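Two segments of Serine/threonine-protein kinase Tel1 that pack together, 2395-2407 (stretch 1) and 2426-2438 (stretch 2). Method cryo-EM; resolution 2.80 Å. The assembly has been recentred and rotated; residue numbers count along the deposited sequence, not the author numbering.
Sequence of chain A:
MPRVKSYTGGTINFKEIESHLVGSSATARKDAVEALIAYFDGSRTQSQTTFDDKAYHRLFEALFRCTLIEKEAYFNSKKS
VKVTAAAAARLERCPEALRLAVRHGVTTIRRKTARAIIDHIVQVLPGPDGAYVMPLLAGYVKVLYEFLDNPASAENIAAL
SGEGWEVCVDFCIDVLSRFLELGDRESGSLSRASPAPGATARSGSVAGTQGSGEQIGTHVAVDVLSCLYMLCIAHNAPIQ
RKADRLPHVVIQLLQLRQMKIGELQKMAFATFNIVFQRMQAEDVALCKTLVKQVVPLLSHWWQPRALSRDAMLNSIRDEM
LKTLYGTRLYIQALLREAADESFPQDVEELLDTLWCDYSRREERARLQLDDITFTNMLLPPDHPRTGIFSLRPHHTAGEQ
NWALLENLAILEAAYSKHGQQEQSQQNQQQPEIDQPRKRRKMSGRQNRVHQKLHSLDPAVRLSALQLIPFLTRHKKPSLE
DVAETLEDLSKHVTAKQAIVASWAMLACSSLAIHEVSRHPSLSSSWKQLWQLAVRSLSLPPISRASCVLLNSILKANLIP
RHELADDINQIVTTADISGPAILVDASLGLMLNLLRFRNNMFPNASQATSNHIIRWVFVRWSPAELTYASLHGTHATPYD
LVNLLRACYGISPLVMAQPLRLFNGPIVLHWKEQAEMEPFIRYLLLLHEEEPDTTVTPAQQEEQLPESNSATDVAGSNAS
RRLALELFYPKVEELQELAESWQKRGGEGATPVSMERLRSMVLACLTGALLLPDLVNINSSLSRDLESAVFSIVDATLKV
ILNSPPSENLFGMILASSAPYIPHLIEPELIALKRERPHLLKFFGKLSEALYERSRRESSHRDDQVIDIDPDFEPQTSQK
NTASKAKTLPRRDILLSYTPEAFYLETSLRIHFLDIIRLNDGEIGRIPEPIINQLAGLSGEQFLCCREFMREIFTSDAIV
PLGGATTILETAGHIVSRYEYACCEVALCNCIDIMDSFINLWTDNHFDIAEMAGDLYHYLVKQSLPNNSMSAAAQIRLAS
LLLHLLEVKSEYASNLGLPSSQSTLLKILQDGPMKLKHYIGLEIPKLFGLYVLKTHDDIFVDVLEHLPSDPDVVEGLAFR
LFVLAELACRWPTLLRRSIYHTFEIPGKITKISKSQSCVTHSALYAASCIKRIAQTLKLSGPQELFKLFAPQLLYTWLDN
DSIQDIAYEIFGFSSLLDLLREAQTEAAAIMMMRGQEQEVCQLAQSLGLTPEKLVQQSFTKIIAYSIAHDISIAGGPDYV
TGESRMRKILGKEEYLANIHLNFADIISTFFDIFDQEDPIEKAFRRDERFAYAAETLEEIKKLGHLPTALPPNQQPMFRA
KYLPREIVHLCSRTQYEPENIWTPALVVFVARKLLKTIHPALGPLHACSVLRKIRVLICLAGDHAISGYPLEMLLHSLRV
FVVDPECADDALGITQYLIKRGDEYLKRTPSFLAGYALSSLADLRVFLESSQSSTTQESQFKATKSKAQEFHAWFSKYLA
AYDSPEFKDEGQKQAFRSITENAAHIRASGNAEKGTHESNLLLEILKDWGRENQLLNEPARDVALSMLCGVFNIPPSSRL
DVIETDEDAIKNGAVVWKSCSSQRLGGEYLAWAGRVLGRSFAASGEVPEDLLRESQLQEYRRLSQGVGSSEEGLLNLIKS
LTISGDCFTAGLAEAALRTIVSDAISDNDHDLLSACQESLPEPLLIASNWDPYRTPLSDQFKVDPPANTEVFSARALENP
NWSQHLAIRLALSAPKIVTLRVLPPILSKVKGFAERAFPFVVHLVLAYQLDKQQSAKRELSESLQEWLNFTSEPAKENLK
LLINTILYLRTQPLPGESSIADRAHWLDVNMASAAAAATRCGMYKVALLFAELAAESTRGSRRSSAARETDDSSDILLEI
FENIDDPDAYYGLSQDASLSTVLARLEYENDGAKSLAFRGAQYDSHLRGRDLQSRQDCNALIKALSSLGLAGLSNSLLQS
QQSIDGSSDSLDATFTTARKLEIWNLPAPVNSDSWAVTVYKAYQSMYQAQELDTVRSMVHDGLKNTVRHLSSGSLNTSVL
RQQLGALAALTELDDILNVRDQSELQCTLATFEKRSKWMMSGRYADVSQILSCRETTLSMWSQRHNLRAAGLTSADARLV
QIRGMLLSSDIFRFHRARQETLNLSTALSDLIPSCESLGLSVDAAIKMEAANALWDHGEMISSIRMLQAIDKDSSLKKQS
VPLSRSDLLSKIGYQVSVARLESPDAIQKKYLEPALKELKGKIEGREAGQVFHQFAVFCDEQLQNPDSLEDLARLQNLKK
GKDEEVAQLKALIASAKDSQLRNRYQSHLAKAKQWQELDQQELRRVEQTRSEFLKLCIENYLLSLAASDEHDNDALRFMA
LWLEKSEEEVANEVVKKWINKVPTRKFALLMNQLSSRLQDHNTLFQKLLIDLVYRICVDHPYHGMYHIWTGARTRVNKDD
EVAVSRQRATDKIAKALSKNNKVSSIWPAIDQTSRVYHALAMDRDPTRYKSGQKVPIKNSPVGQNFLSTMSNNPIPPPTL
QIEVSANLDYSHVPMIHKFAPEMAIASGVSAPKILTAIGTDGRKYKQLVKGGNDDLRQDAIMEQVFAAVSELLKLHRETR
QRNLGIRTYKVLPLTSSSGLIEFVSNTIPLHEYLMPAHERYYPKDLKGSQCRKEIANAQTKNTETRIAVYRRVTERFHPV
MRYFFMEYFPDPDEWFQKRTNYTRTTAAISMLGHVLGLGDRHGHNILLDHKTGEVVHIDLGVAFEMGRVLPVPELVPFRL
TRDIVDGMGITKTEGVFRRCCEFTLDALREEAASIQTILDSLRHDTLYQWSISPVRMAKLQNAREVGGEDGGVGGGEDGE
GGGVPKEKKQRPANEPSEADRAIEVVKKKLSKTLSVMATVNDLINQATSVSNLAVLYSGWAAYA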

# COMPACT_ATOMS: atom_id res chain seq x y z
N ALA A 2395 26.32 -18.42 -8.16
CA ALA A 2395 27.55 -19.09 -7.78
C ALA A 2395 27.66 -19.20 -6.27
O ALA A 2395 28.06 -20.24 -5.75
CB ALA A 2395 28.75 -18.35 -8.35
N LEU A 2396 27.28 -18.15 -5.56
CA LEU A 2396 27.29 -18.18 -4.10
C LEU A 2396 26.27 -19.17 -3.56
O LEU A 2396 26.55 -19.92 -2.62
CB LEU A 2396 27.02 -16.78 -3.58
CG LEU A 2396 27.63 -16.37 -2.26
CD1 LEU A 2396 29.08 -16.72 -2.25
CD2 LEU A 2396 27.47 -14.89 -2.11
N ARG A 2397 25.09 -19.21 -4.17
CA ARG A 2397 24.05 -20.13 -3.73
C ARG A 2397 24.41 -21.57 -4.08
O ARG A 2397 24.22 -22.47 -3.27
CB ARG A 2397 22.71 -19.73 -4.33
CG ARG A 2397 21.57 -20.64 -3.93
CD ARG A 2397 21.54 -20.87 -2.44
NE ARG A 2397 20.71 -22.02 -2.11
CZ ARG A 2397 20.73 -22.64 -0.94
NH1 ARG A 2397 19.95 -23.68 -0.72
NH2 ARG A 2397 21.54 -22.22 0.02
N PHE A 2398 24.93 -21.79 -5.28
CA PHE A 2398 25.42 -23.12 -5.61
C PHE A 2398 26.50 -23.56 -4.65
O PHE A 2398 26.55 -24.73 -4.26
CB PHE A 2398 25.96 -23.18 -7.04
CG PHE A 2398 26.87 -24.33 -7.27
CD1 PHE A 2398 26.37 -25.60 -7.46
CD2 PHE A 2398 28.24 -24.17 -7.26
CE1 PHE A 2398 27.20 -26.66 -7.65
CE2 PHE A 2398 29.07 -25.23 -7.45
CZ PHE A 2398 28.55 -26.47 -7.65
N MET A 2399 27.40 -22.65 -4.28
CA MET A 2399 28.51 -23.02 -3.41
C MET A 2399 28.01 -23.40 -2.03
O MET A 2399 28.45 -24.41 -1.46
CB MET A 2399 29.50 -21.86 -3.33
CG MET A 2399 30.84 -22.24 -2.79
SD MET A 2399 31.45 -23.73 -3.58
CE MET A 2399 31.61 -23.18 -5.27
N ALA A 2400 27.11 -22.61 -1.46
CA ALA A 2400 26.52 -22.97 -0.17
C ALA A 2400 25.84 -24.33 -0.25
O ALA A 2400 26.05 -25.20 0.61
CB ALA A 2400 25.54 -21.90 0.27
N LEU A 2401 25.04 -24.54 -1.29
CA LEU A 2401 24.29 -25.78 -1.43
C LEU A 2401 25.21 -26.98 -1.61
O LEU A 2401 24.91 -28.07 -1.13
CB LEU A 2401 23.33 -25.65 -2.60
CG LEU A 2401 22.35 -26.78 -2.84
CD1 LEU A 2401 21.37 -26.83 -1.72
CD2 LEU A 2401 21.67 -26.51 -4.14
N TRP A 2402 26.33 -26.80 -2.31
CA TRP A 2402 27.23 -27.91 -2.54
C TRP A 2402 28.06 -28.22 -1.31
O TRP A 2402 28.35 -29.38 -1.03
CB TRP A 2402 28.15 -27.61 -3.71
CG TRP A 2402 29.08 -28.71 -4.05
CD1 TRP A 2402 28.84 -30.04 -3.95
CD2 TRP A 2402 30.41 -28.59 -4.56
NE1 TRP A 2402 29.93 -30.75 -4.36
CE2 TRP A 2402 30.91 -29.88 -4.74
CE3 TRP A 2402 31.22 -27.50 -4.88
CZ2 TRP A 2402 32.18 -30.12 -5.23
CZ3 TRP A 2402 32.48 -27.74 -5.36
CH2 TRP A 2402 32.95 -29.04 -5.53
N LEU A 2403 28.47 -27.19 -0.56
CA LEU A 2403 29.27 -27.44 0.63
C LEU A 2403 28.42 -28.04 1.74
O LEU A 2403 28.95 -28.76 2.59
CB LEU A 2403 29.95 -26.17 1.10
CG LEU A 2403 31.01 -25.57 0.17
CD1 LEU A 2403 31.80 -24.50 0.89
CD2 LEU A 2403 31.93 -26.63 -0.36
N GLU A 2404 27.12 -27.76 1.77
CA GLU A 2404 26.26 -28.43 2.74
C GLU A 2404 26.17 -29.92 2.47
O GLU A 2404 26.10 -30.73 3.40
CB GLU A 2404 24.87 -27.81 2.75
CG GLU A 2404 24.80 -26.48 3.45
CD GLU A 2404 23.45 -25.81 3.31
OE1 GLU A 2404 22.51 -26.48 2.83
OE2 GLU A 2404 23.33 -24.62 3.66
N LYS A 2405 26.17 -30.31 1.20
CA LYS A 2405 25.97 -31.68 0.77
C LYS A 2405 27.27 -32.34 0.32
O LYS A 2405 27.28 -33.10 -0.64
CB LYS A 2405 24.95 -31.75 -0.36
CG LYS A 2405 23.69 -31.00 -0.09
CD LYS A 2405 22.91 -31.65 1.01
CE LYS A 2405 21.57 -30.99 1.18
NZ LYS A 2405 20.68 -31.85 1.98
N SER A 2406 28.37 -32.04 0.99
CA SER A 2406 29.64 -32.61 0.57
C SER A 2406 29.70 -34.11 0.78
O SER A 2406 30.57 -34.77 0.19
CB SER A 2406 30.79 -31.92 1.31
OG SER A 2406 30.48 -31.76 2.68
N GLU A 2407 28.81 -34.68 1.59
CA GLU A 2407 28.82 -36.12 1.82
C GLU A 2407 27.91 -36.87 0.87
O GLU A 2407 28.26 -37.96 0.42
CB GLU A 2407 28.41 -36.42 3.26
CG GLU A 2407 29.55 -36.36 4.25
CD GLU A 2407 29.87 -34.95 4.68
OE1 GLU A 2407 29.00 -34.08 4.52
OE2 GLU A 2407 31.00 -34.72 5.17
N LYS A 2426 33.38 -17.01 -12.52
CA LYS A 2426 32.22 -16.94 -11.64
C LYS A 2426 32.58 -17.30 -10.21
O LYS A 2426 31.92 -16.84 -9.28
CB LYS A 2426 31.13 -17.87 -12.14
CG LYS A 2426 30.89 -17.81 -13.62
CD LYS A 2426 29.97 -16.69 -13.98
CE LYS A 2426 29.49 -16.86 -15.40
NZ LYS A 2426 28.40 -15.92 -15.72
N PHE A 2427 33.61 -18.12 -10.02
CA PHE A 2427 34.06 -18.53 -8.71
C PHE A 2427 35.28 -17.77 -8.23
O PHE A 2427 35.78 -18.05 -7.15
CB PHE A 2427 34.38 -20.02 -8.70
CG PHE A 2427 33.30 -20.88 -9.24
CD1 PHE A 2427 32.19 -21.17 -8.48
CD2 PHE A 2427 33.39 -21.42 -10.50
CE1 PHE A 2427 31.19 -21.96 -8.97
CE2 PHE A 2427 32.39 -22.21 -10.99
CZ PHE A 2427 31.29 -22.48 -10.22
N ALA A 2428 35.78 -16.82 -9.02
CA ALA A 2428 37.08 -16.23 -8.73
C ALA A 2428 37.07 -15.43 -7.45
O ALA A 2428 38.10 -15.36 -6.77
CB ALA A 2428 37.52 -15.36 -9.90
N LEU A 2429 35.94 -14.83 -7.09
CA LEU A 2429 35.85 -14.03 -5.88
C LEU A 2429 35.46 -14.84 -4.65
O LEU A 2429 35.30 -14.26 -3.58
CB LEU A 2429 34.85 -12.88 -6.06
CG LEU A 2429 35.27 -11.70 -6.93
CD1 LEU A 2429 34.21 -10.62 -6.88
CD2 LEU A 2429 36.61 -11.15 -6.49
N LEU A 2430 35.30 -16.15 -4.78
CA LEU A 2430 34.96 -17.02 -3.66
C LEU A 2430 36.12 -17.93 -3.29
O LEU A 2430 35.92 -19.09 -2.94
CB LEU A 2430 33.74 -17.88 -3.98
CG LEU A 2430 32.60 -17.33 -4.81
CD1 LEU A 2430 31.53 -18.37 -4.91
CD2 LEU A 2430 32.07 -16.05 -4.21
N MET A 2431 37.35 -17.43 -3.37
CA MET A 2431 38.50 -18.24 -3.03
C MET A 2431 38.78 -18.27 -1.54
O MET A 2431 39.55 -19.13 -1.09
CB MET A 2431 39.73 -17.75 -3.78
CG MET A 2431 39.83 -18.22 -5.20
SD MET A 2431 40.24 -19.96 -5.33
CE MET A 2431 41.75 -20.00 -4.39
N ASN A 2432 38.19 -17.38 -0.76
CA ASN A 2432 38.32 -17.47 0.69
C ASN A 2432 37.55 -18.66 1.23
O ASN A 2432 37.99 -19.28 2.21
CB ASN A 2432 37.84 -16.19 1.35
CG ASN A 2432 38.91 -15.14 1.41
OD1 ASN A 2432 40.06 -15.42 1.72
ND2 ASN A 2432 38.53 -13.90 1.12
N GLN A 2433 36.41 -18.98 0.64
CA GLN A 2433 35.60 -20.10 1.07
C GLN A 2433 36.02 -21.41 0.43
O GLN A 2433 35.82 -22.47 1.03
CB GLN A 2433 34.13 -19.85 0.74
CG GLN A 2433 33.44 -18.83 1.63
CD GLN A 2433 33.69 -17.41 1.21
OE1 GLN A 2433 33.42 -17.03 0.08
NE2 GLN A 2433 34.20 -16.60 2.14
N LEU A 2434 36.59 -21.36 -0.76
CA LEU A 2434 36.99 -22.59 -1.43
C LEU A 2434 38.30 -23.12 -0.88
O LEU A 2434 38.42 -24.32 -0.63
CB LEU A 2434 37.12 -22.35 -2.93
CG LEU A 2434 35.81 -22.15 -3.68
CD1 LEU A 2434 36.09 -21.77 -5.10
CD2 LEU A 2434 34.99 -23.40 -3.62
N SER A 2435 39.28 -22.26 -0.68
CA SER A 2435 40.57 -22.67 -0.16
C SER A 2435 40.54 -22.96 1.33
O SER A 2435 41.56 -23.39 1.88
CB SER A 2435 41.62 -21.60 -0.46
OG SER A 2435 41.30 -20.38 0.17
N SER A 2436 39.42 -22.72 1.99
CA SER A 2436 39.29 -23.06 3.40
C SER A 2436 38.77 -24.46 3.62
O SER A 2436 38.87 -24.98 4.73
CB SER A 2436 38.35 -22.06 4.08
OG SER A 2436 37.75 -22.62 5.23
N ARG A 2437 38.22 -25.10 2.58
CA ARG A 2437 37.69 -26.44 2.67
C ARG A 2437 38.61 -27.47 2.05
O ARG A 2437 38.23 -28.64 1.92
CB ARG A 2437 36.32 -26.51 2.00
CG ARG A 2437 35.29 -25.61 2.61
CD ARG A 2437 34.84 -26.13 3.94
NE ARG A 2437 34.39 -27.51 3.84
CZ ARG A 2437 33.12 -27.89 3.88
NH1 ARG A 2437 32.16 -26.99 4.04
NH2 ARG A 2437 32.81 -29.17 3.77
N LEU A 2438 39.81 -27.08 1.65
CA LEU A 2438 40.74 -28.00 1.03
C LEU A 2438 41.26 -29.00 2.04
O LEU A 2438 41.61 -28.64 3.16
CB LEU A 2438 41.91 -27.25 0.41
CG LEU A 2438 41.61 -26.43 -0.83
CD1 LEU A 2438 42.86 -25.72 -1.27
CD2 LEU A 2438 41.13 -27.34 -1.91

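The two stretches are held together by side-chain packing, with no hydrogen bond crossing between them; together they bury 525 Å². Residues of the first-stretch helix at intervals of four, Ala-2395, Met-2399 and Leu-2403, point their CA-to-CB bonds toward the second stretch, so that one helical face supplies most of the contact.

Apolar contacts dominate. The type I turn from Phe-2427 to Leu-2430, closed by the bond from Leu-2430 N to Phe-2427 O (3.1 Å), brings both of its end residues against this face. Leu-2430 reaches Leu-2396, CD2 to CD1, at 3.6 Å, while its CD1 lies 4.0 Å from Ala-2395 O and 4.3 Å from Met-2399 CB. The long, flexible side chain of Met-2399 (chi1 t, chi2 p, chi3 p) bridges two neighbours: its CE lies 3.8 Å from Phe-2427 CD1 and its SD 3.6 Å from Leu-2434 CD2. Phe-2427 also meets Phe-2398, whose CD2 approaches the edge of the Phe-2427 ring, 4.1 Å from CE1.

The backbones come closest at Ala-2395, where the CA atoms of Ala-2395 and Lys-2426 are 6.4 Å apart. The short methyl side chain fits this narrow gap, with Ala-2395 CB 3.6 Å from Lys-2426 O. The amine of Lys-2426 leads away and is hydrogen-bonded elsewhere in the structure.

At the other end the packing becomes mixed in character. Arg-2437 folds its side chain through three successive m rotamers and lays one guanidinium face against Leu-2403 CD2; its NH1 is 3.8 Å from Leu-2403 CB. This flat surface can cover an aliphatic side chain while leaving its edge available to polar groups. Ser-2406 OG lies at that edge, 3.7 Å from Arg-2437 NH2, a polar neighbour rather than a hydrogen-bond partner.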